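Local coordinates for protein polyisoprenyl-teichoic acid--peptidoglycan teichoic acid transferase TagV (Bacillus subtilis, PDB 6UF3) that belongs to the LytR-CpsA-Psr family of bacterial transferases and folds as a single chain around a mixed beta sheet with helices packed against it, at residues Phe99-Asn104 / Ser192-Thr197; Asn65-Tyr68 / Asp74-Val77. All blocks are in the same frame, centred on the assembly; numbering follows the deposited sequence.

Contact 1 (Phe99-Asn104 / Ser192-Thr197); sequences FKDVIN and SENVET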
ATOM      1  N   PHE A  99       5.861  -8.382  -7.219  1.00 21.95           N
ATOM      2  CA  PHE A  99       4.691  -7.632  -7.657  1.00 19.75           C
ATOM      3  C   PHE A  99       4.281  -8.050  -9.059  1.00 23.55           C
ATOM      4  O   PHE A  99       3.084  -8.270  -9.335  1.00 23.39           O
ATOM      5  CB  PHE A  99       4.984  -6.130  -7.609  1.00 21.40           C
ATOM      6  CG  PHE A  99       3.895  -5.286  -8.225  1.00 22.20           C
ATOM      7  CD1 PHE A  99       2.740  -4.994  -7.515  1.00 26.44           C
ATOM      8  CD2 PHE A  99       4.028  -4.798  -9.516  1.00 22.38           C
ATOM      9  CE1 PHE A  99       1.737  -4.235  -8.082  1.00 25.69           C
ATOM     10  CE2 PHE A  99       3.028  -4.030 -10.086  1.00 21.59           C
ATOM     11  CZ  PHE A  99       1.884  -3.747  -9.369  1.00 25.09           C
ATOM     12  N   LYS A 100       5.261  -8.120  -9.970  1.00 21.82           N
ATOM     13  CA  LYS A 100       4.960  -8.590 -11.316  1.00 22.95           C
ATOM     14  C   LYS A 100       4.344  -9.981 -11.278  1.00 26.26           C
ATOM     15  O   LYS A 100       3.388 -10.257 -12.012  1.00 24.62           O
ATOM     16  CB  LYS A 100       6.220  -8.593 -12.184  1.00 23.93           C
ATOM     17  CG  LYS A 100       6.705  -7.212 -12.577  1.00 25.00           C
ATOM     18  CD  LYS A 100       7.795  -7.284 -13.625  1.00 29.35           C
ATOM     19  CE  LYS A 100       8.922  -8.198 -13.180  1.00 38.98           C
ATOM     20  NZ  LYS A 100      10.051  -8.188 -14.152  1.00 48.26           N
ATOM     21  N   ASP A 101       4.886 -10.870 -10.430  1.00 26.09           N
ATOM     22  CA  ASP A 101       4.333 -12.221 -10.322  1.00 30.96           C
ATOM     23  C   ASP A 101       2.877 -12.192  -9.873  1.00 30.90           C
ATOM     24  O   ASP A 101       2.034 -12.902 -10.437  1.00 30.41           O
ATOM     25  CB  ASP A 101       5.167 -13.072  -9.357  1.00 28.55           C
ATOM     26  CG  ASP A 101       4.741 -14.537  -9.358  1.00 34.08           C
ATOM     27  OD1 ASP A 101       4.759 -15.151 -10.443  1.00 33.68           O
ATOM     28  OD2 ASP A 101       4.387 -15.071  -8.282  1.00 37.74           O
ATOM     29  N   VAL A 102       2.567 -11.390  -8.853  1.00 26.35           N
ATOM     30  CA  VAL A 102       1.190 -11.286  -8.374  1.00 22.45           C
ATOM     31  C   VAL A 102       0.271 -10.891  -9.518  1.00 26.73           C
ATOM     32  O   VAL A 102      -0.756 -11.535  -9.767  1.00 25.99           O
ATOM     33  CB  VAL A 102       1.084 -10.278  -7.216  1.00 24.52           C
ATOM     34  CG1 VAL A 102      -0.388 -10.030  -6.876  1.00 25.23           C
ATOM     35  CG2 VAL A 102       1.842 -10.769  -5.989  1.00 25.54           C
ATOM     36  N   ILE A 103       0.648  -9.837 -10.248  1.00 26.17           N
ATOM     37  CA  ILE A 103      -0.211  -9.331 -11.320  1.00 24.59           C
ATOM     38  C   ILE A 103      -0.383 -10.379 -12.413  1.00 29.27           C
ATOM     39  O   ILE A 103      -1.482 -10.563 -12.966  1.00 28.21           O
ATOM     40  CB  ILE A 103       0.356  -8.012 -11.883  1.00 23.55           C
ATOM     41  CG1 ILE A 103       0.456  -6.946 -10.787  1.00 23.54           C
ATOM     42  CG2 ILE A 103      -0.504  -7.505 -13.047  1.00 23.98           C
ATOM     43  CD1 ILE A 103      -0.896  -6.576 -10.150  1.00 26.68           C
ATOM     44  N   ASN A 104       0.697 -11.086 -12.748  1.00 26.66           N
ATOM     45  CA  ASN A 104       0.607 -12.078 -13.811  1.00 30.59           C
ATOM     46  C   ASN A 104      -0.232 -13.276 -13.387  1.00 33.32           C
ATOM     47  O   ASN A 104      -0.940 -13.853 -14.220  1.00 34.70           O
ATOM     48  CB  ASN A 104       2.006 -12.514 -14.235  1.00 28.61           C
ATOM     49  CG  ASN A 104       2.668 -11.508 -15.155  1.00 31.42           C
ATOM     50  OD1 ASN A 104       1.993 -10.791 -15.896  1.00 30.08           O
ATOM     51  ND2 ASN A 104       3.994 -11.446 -15.107  1.00 30.97           N
ATOM     52  N   SER A 192       0.207 -15.602  -3.924  1.00 39.63           N
ATOM     53  CA  SER A 192       0.805 -15.207  -2.658  1.00 36.79           C
ATOM     54  C   SER A 192       2.159 -15.857  -2.404  1.00 36.53           C
ATOM     55  O   SER A 192       2.777 -15.582  -1.373  1.00 38.64           O
ATOM     56  CB  SER A 192      -0.144 -15.543  -1.505  1.00 38.53           C
ATOM     57  OG  SER A 192      -0.444 -16.926  -1.500  1.00 39.90           O
ATOM     58  N   GLU A 193       2.637 -16.701  -3.318  1.00 35.08           N
ATOM     59  CA  GLU A 193       3.871 -17.434  -3.063  1.00 37.06           C
ATOM     60  C   GLU A 193       5.078 -16.509  -2.956  1.00 35.19           C
ATOM     61  O   GLU A 193       6.055 -16.845  -2.276  1.00 41.49           O
ATOM     62  CB  GLU A 193       4.100 -18.472  -4.162  1.00 44.43           C
ATOM     63  CG  GLU A 193       3.716 -19.892  -3.766  1.00 60.49           C
ATOM     64  CD  GLU A 193       4.478 -20.393  -2.550  1.00 70.55           C
ATOM     65  OE1 GLU A 193       3.865 -20.495  -1.465  1.00 72.03           O
ATOM     66  OE2 GLU A 193       5.688 -20.683  -2.681  1.00 72.82           O
ATOM     67  N   ASN A 194       5.045 -15.351  -3.609  1.00 34.12           N
ATOM     68  CA  ASN A 194       6.226 -14.498  -3.671  1.00 37.54           C
ATOM     69  C   ASN A 194       5.995 -13.142  -3.000  1.00 33.13           C
ATOM     70  O   ASN A 194       6.604 -12.140  -3.379  1.00 34.49           O
ATOM     71  CB  ASN A 194       6.694 -14.346  -5.120  1.00 40.70           C
ATOM     72  CG  ASN A 194       7.300 -15.643  -5.679  1.00 49.06           C
ATOM     73  OD1 ASN A 194       8.218 -16.221  -5.088  1.00 48.34           O
ATOM     74  ND2 ASN A 194       6.777 -16.104  -6.815  1.00 43.60           N
ATOM     75  N   VAL A 195       5.131 -13.104  -1.989  1.00 28.91           N
ATOM     76  CA  VAL A 195       4.971 -11.941  -1.129  1.00 31.27           C
ATOM     77  C   VAL A 195       5.317 -12.357   0.293  1.00 29.28           C
ATOM     78  O   VAL A 195       5.106 -13.508   0.694  1.00 31.59           O
ATOM     79  CB  VAL A 195       3.546 -11.341  -1.199  1.00 36.53           C
ATOM     80  CG1 VAL A 195       3.063 -11.297  -2.633  1.00 39.88           C
ATOM     81  CG2 VAL A 195       2.573 -12.140  -0.348  1.00 32.48           C
ATOM     82  N   GLU A 196       5.868 -11.417   1.050  1.00 27.16           N
ATOM     83  CA  GLU A 196       6.121 -11.618   2.468  1.00 25.87           C
ATOM     84  C   GLU A 196       4.877 -11.173   3.232  1.00 23.20           C
ATOM     85  O   GLU A 196       4.431 -10.032   3.072  1.00 23.43           O
ATOM     86  CB  GLU A 196       7.350 -10.828   2.906  1.00 34.94           C
ATOM     87  CG  GLU A 196       7.913 -11.241   4.239  1.00 45.13           C
ATOM     88  CD  GLU A 196       9.088 -10.379   4.646  1.00 55.51           C
ATOM     89  OE1 GLU A 196       9.216  -9.256   4.113  1.00 58.75           O
ATOM     90  OE2 GLU A 196       9.881 -10.826   5.496  1.00 58.67           O
ATOM     91  N   THR A 197       4.310 -12.064   4.046  1.00 24.15           N
ATOM     92  CA  THR A 197       3.044 -11.727   4.695  1.00 19.45           C
ATOM     93  C   THR A 197       2.773 -12.656   5.870  1.00 23.34           C
ATOM     94  O   THR A 197       3.243 -13.798   5.903  1.00 24.68           O
ATOM     95  CB  THR A 197       1.879 -11.803   3.707  1.00 22.95           C
ATOM     96  OG1 THR A 197       0.673 -11.329   4.330  1.00 20.68           O
ATOM     97  CG2 THR A 197       1.668 -13.249   3.235  1.00 22.63           C
TER
HETATM   98  O   HOH W   1       3.565 -14.183  -6.060  1.00 39.60           O
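D101, on helix 96-105, takes a hydrogen bond from the side-chain amide of N194, with ND2 of N194 3.0 Å from OD2 of D101 and a nearly straight N-H...O angle of 165°. The two flat groups are twisted well out of parallel, their planes 67° apart. The amide keeps the acceptor in its own plane, whereas the carboxylate oxygen is met from well above its plane. A water adds a second link: it accepts from the backbone N of N194 at 3.1 Å and donates to OD2 of D101, though that last distance is so short that its exact length is doubtful. At the next helix residue, CG2 of V102 touches CG1 of V195 at 3.6 Å, the two branched side chains crossing at about a right angle.

With CG of D101 lying opposite its backbone N (chi1 -172°), the carboxylate swings off the helix toward the loop. N194 is the third residue of a type I beta turn, S192 to V195, a place that suits asparagine; the turn's own V195 N to S192 O bond is weak. At its first residue, OG of S192 bonds to A188 O in the last turn of helix 181-191; just after the turn, E196 pairs with T93 on strand 90-94. On the helix's other flank, F99 and I103 pack against helix 140-148.

A small valine pair thus lies beside a polar link in which one carboxylate oxygen takes the amide N-H and probably a water, so at this surface a directional amide-carboxylate bond and a modest apolar contact together join turn and helix.

Contact 2 (Asn65-Tyr68 / Asp74-Val77); sequences NAAY and DETV
A67 and T76 bring their backbones within 5.0 Å, CA to CA, and an alanine suits so close an approach: its methyl, CB, lies 3.8 Å from OG1 of T76 and nearly as close to the T76 CA. CG of E75 lies 3.4 Å from the carbonyl O of A67 and, as apolar packing, 4.1 Å from CB of A67. Because the E75 chain starts out opposite its backbone N (chi1 -178°) and then bends at chi2 (65°), it is the methylene groups that press on the loop.

The aromatic part belongs to Y68. OG1 of T76 sits at the edge of the ring, near its plane, 3.4 Å from CD2 of Y68, and it also touches the tyrosine CB at 3.3 Å.

Polar atoms meet here without bonding across. The Y68 backbone N is 3.0 Å from OG1 of T76, but the angle is too poor for a hydrogen bond; the hydroxyl makes a weak bond to G72 O, one turn back in its own helix, a common choice for a buried threonine.

The 65-68 loop, which coils like a helix without forming its regular hydrogen-bond pattern, follows strand 62-63 and lies against helix 72-84, where A67 also touches T79. T76 reaches the sheet, meeting L9 and M11 of strand 6-13 and L28 of strand 25-34; Y68 touches I13 of the former, and E75 packs on L53 and A54 in a loop.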
ATOM      1  N   ASN A  65       9.988   6.595   4.397  1.00 18.89           N
ATOM      2  CA  ASN A  65      10.491   5.506   3.563  1.00 21.77           C
ATOM      3  C   ASN A  65      11.842   4.990   4.037  1.00 22.22           C
ATOM      4  O   ASN A  65      12.234   3.879   3.660  1.00 21.89           O
ATOM      5  CB  ASN A  65      10.558   5.933   2.091  1.00 23.63           C
ATOM      6  CG  ASN A  65      11.603   6.989   1.818  1.00 29.66           C
ATOM      7  OD1 ASN A  65      12.196   7.558   2.733  1.00 33.51           O
ATOM      8  ND2 ASN A  65      11.830   7.263   0.544  1.00 32.49           N
ATOM      9  N   ALA A  66      12.548   5.750   4.879  1.00 20.98           N
ATOM     10  CA  ALA A  66      13.805   5.251   5.428  1.00 22.10           C
ATOM     11  C   ALA A  66      13.591   4.195   6.504  1.00 20.86           C
ATOM     12  O   ALA A  66      14.546   3.484   6.841  1.00 25.93           O
ATOM     13  CB  ALA A  66      14.637   6.406   5.990  1.00 27.17           C
ATOM     14  N   ALA A  67      12.369   4.063   7.043  1.00 19.88           N
ATOM     15  CA  ALA A  67      12.157   3.105   8.127  1.00 22.38           C
ATOM     16  C   ALA A  67      12.530   1.690   7.702  1.00 22.06           C
ATOM     17  O   ALA A  67      13.147   0.950   8.469  1.00 22.28           O
ATOM     18  CB  ALA A  67      10.702   3.139   8.605  1.00 21.47           C
ATOM     19  N   TYR A  68      12.134   1.286   6.492  1.00 22.39           N
ATOM     20  CA  TYR A  68      12.439  -0.067   6.039  1.00 21.56           C
ATOM     21  C   TYR A  68      13.935  -0.270   5.913  1.00 25.30           C
ATOM     22  O   TYR A  68      14.429  -1.382   6.116  1.00 26.03           O
ATOM     23  CB  TYR A  68      11.737  -0.349   4.707  1.00 22.35           C
ATOM     24  CG  TYR A  68      11.510  -1.821   4.422  1.00 24.40           C
ATOM     25  CD1 TYR A  68      12.480  -2.572   3.790  1.00 26.31           C
ATOM     26  CD2 TYR A  68      10.319  -2.446   4.772  1.00 29.70           C
ATOM     27  CE1 TYR A  68      12.295  -3.919   3.523  1.00 32.40           C
ATOM     28  CE2 TYR A  68      10.120  -3.803   4.505  1.00 32.20           C
ATOM     29  CZ  TYR A  68      11.110  -4.529   3.882  1.00 36.65           C
ATOM     30  OH  TYR A  68      10.938  -5.874   3.606  1.00 39.66           O
ATOM     31  N   ASP A  74       9.702  -4.722  10.352  1.00 26.28           N
ATOM     32  CA  ASP A  74       9.297  -4.462  11.733  1.00 25.90           C
ATOM     33  C   ASP A  74       9.381  -2.974  12.056  1.00 25.67           C
ATOM     34  O   ASP A  74       8.489  -2.413  12.711  1.00 22.33           O
ATOM     35  CB  ASP A  74      10.177  -5.254  12.708  1.00 26.69           C
ATOM     36  CG  ASP A  74       9.955  -6.758  12.640  1.00 30.56           C
ATOM     37  OD1 ASP A  74       9.010  -7.219  11.958  1.00 31.61           O
ATOM     38  OD2 ASP A  74      10.737  -7.486  13.290  1.00 38.07           O
ATOM     39  N   GLU A  75      10.457  -2.318  11.611  1.00 20.59           N
ATOM     40  CA  GLU A  75      10.589  -0.884  11.860  1.00 20.46           C
ATOM     41  C   GLU A  75       9.547  -0.091  11.079  1.00 21.18           C
ATOM     42  O   GLU A  75       8.958   0.857  11.611  1.00 20.93           O
ATOM     43  CB  GLU A  75      12.018  -0.432  11.536  1.00 21.58           C
ATOM     44  CG  GLU A  75      12.303   1.033  11.786  1.00 24.15           C
ATOM     45  CD  GLU A  75      12.212   1.440  13.250  1.00 25.21           C
ATOM     46  OE1 GLU A  75      12.340   0.582  14.135  1.00 29.82           O
ATOM     47  OE2 GLU A  75      12.011   2.641  13.518  1.00 29.12           O
ATOM     48  N   THR A  76       9.268  -0.485   9.830  1.00 18.60           N
ATOM     49  CA  THR A  76       8.233   0.222   9.075  1.00 19.92           C
ATOM     50  C   THR A  76       6.864   0.066   9.731  1.00 20.76           C
ATOM     51  O   THR A  76       6.121   1.044   9.880  1.00 17.51           O
ATOM     52  CB  THR A  76       8.177  -0.290   7.632  1.00 18.60           C
ATOM     53  OG1 THR A  76       9.415   0.001   6.987  1.00 18.76           O
ATOM     54  CG2 THR A  76       7.080   0.422   6.874  1.00 19.07           C
ATOM     55  N   VAL A  77       6.510  -1.164  10.120  1.00 19.67           N
ATOM     56  CA  VAL A  77       5.223  -1.413  10.766  1.00 17.84           C
ATOM     57  C   VAL A  77       5.084  -0.566  12.021  1.00 20.31           C
ATOM     58  O   VAL A  77       4.062   0.096  12.233  1.00 20.70           O
ATOM     59  CB  VAL A  77       5.046  -2.905  11.083  1.00 23.05           C
ATOM     60  CG1 VAL A  77       3.853  -3.094  12.027  1.00 23.75           C
ATOM     61  CG2 VAL A  77       4.823  -3.707   9.784  1.00 21.79           C
TER

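Along the chain, both segments of contact 2 come before the first of contact 1, and their centres lie about 20 Å apart. The six-stranded mixed sheet relates them: helix 72-84 of contact 2 packs on strand 6-13, whose neighbour 90-94 leads into helix 96-105 of contact 1 and pairs with edge strand 196-197. They also meet directly, if lightly, with OE1 of E196 3.8 Å from OH of Y68 in plain packing, while E196 OE2 forms a salt bridge to K73 of helix 72-84. Contact 2 is therefore buried local packing between a helix and its preceding loop, and contact 1 a surface tie joining residues far apart in sequence beside the sheet's edge.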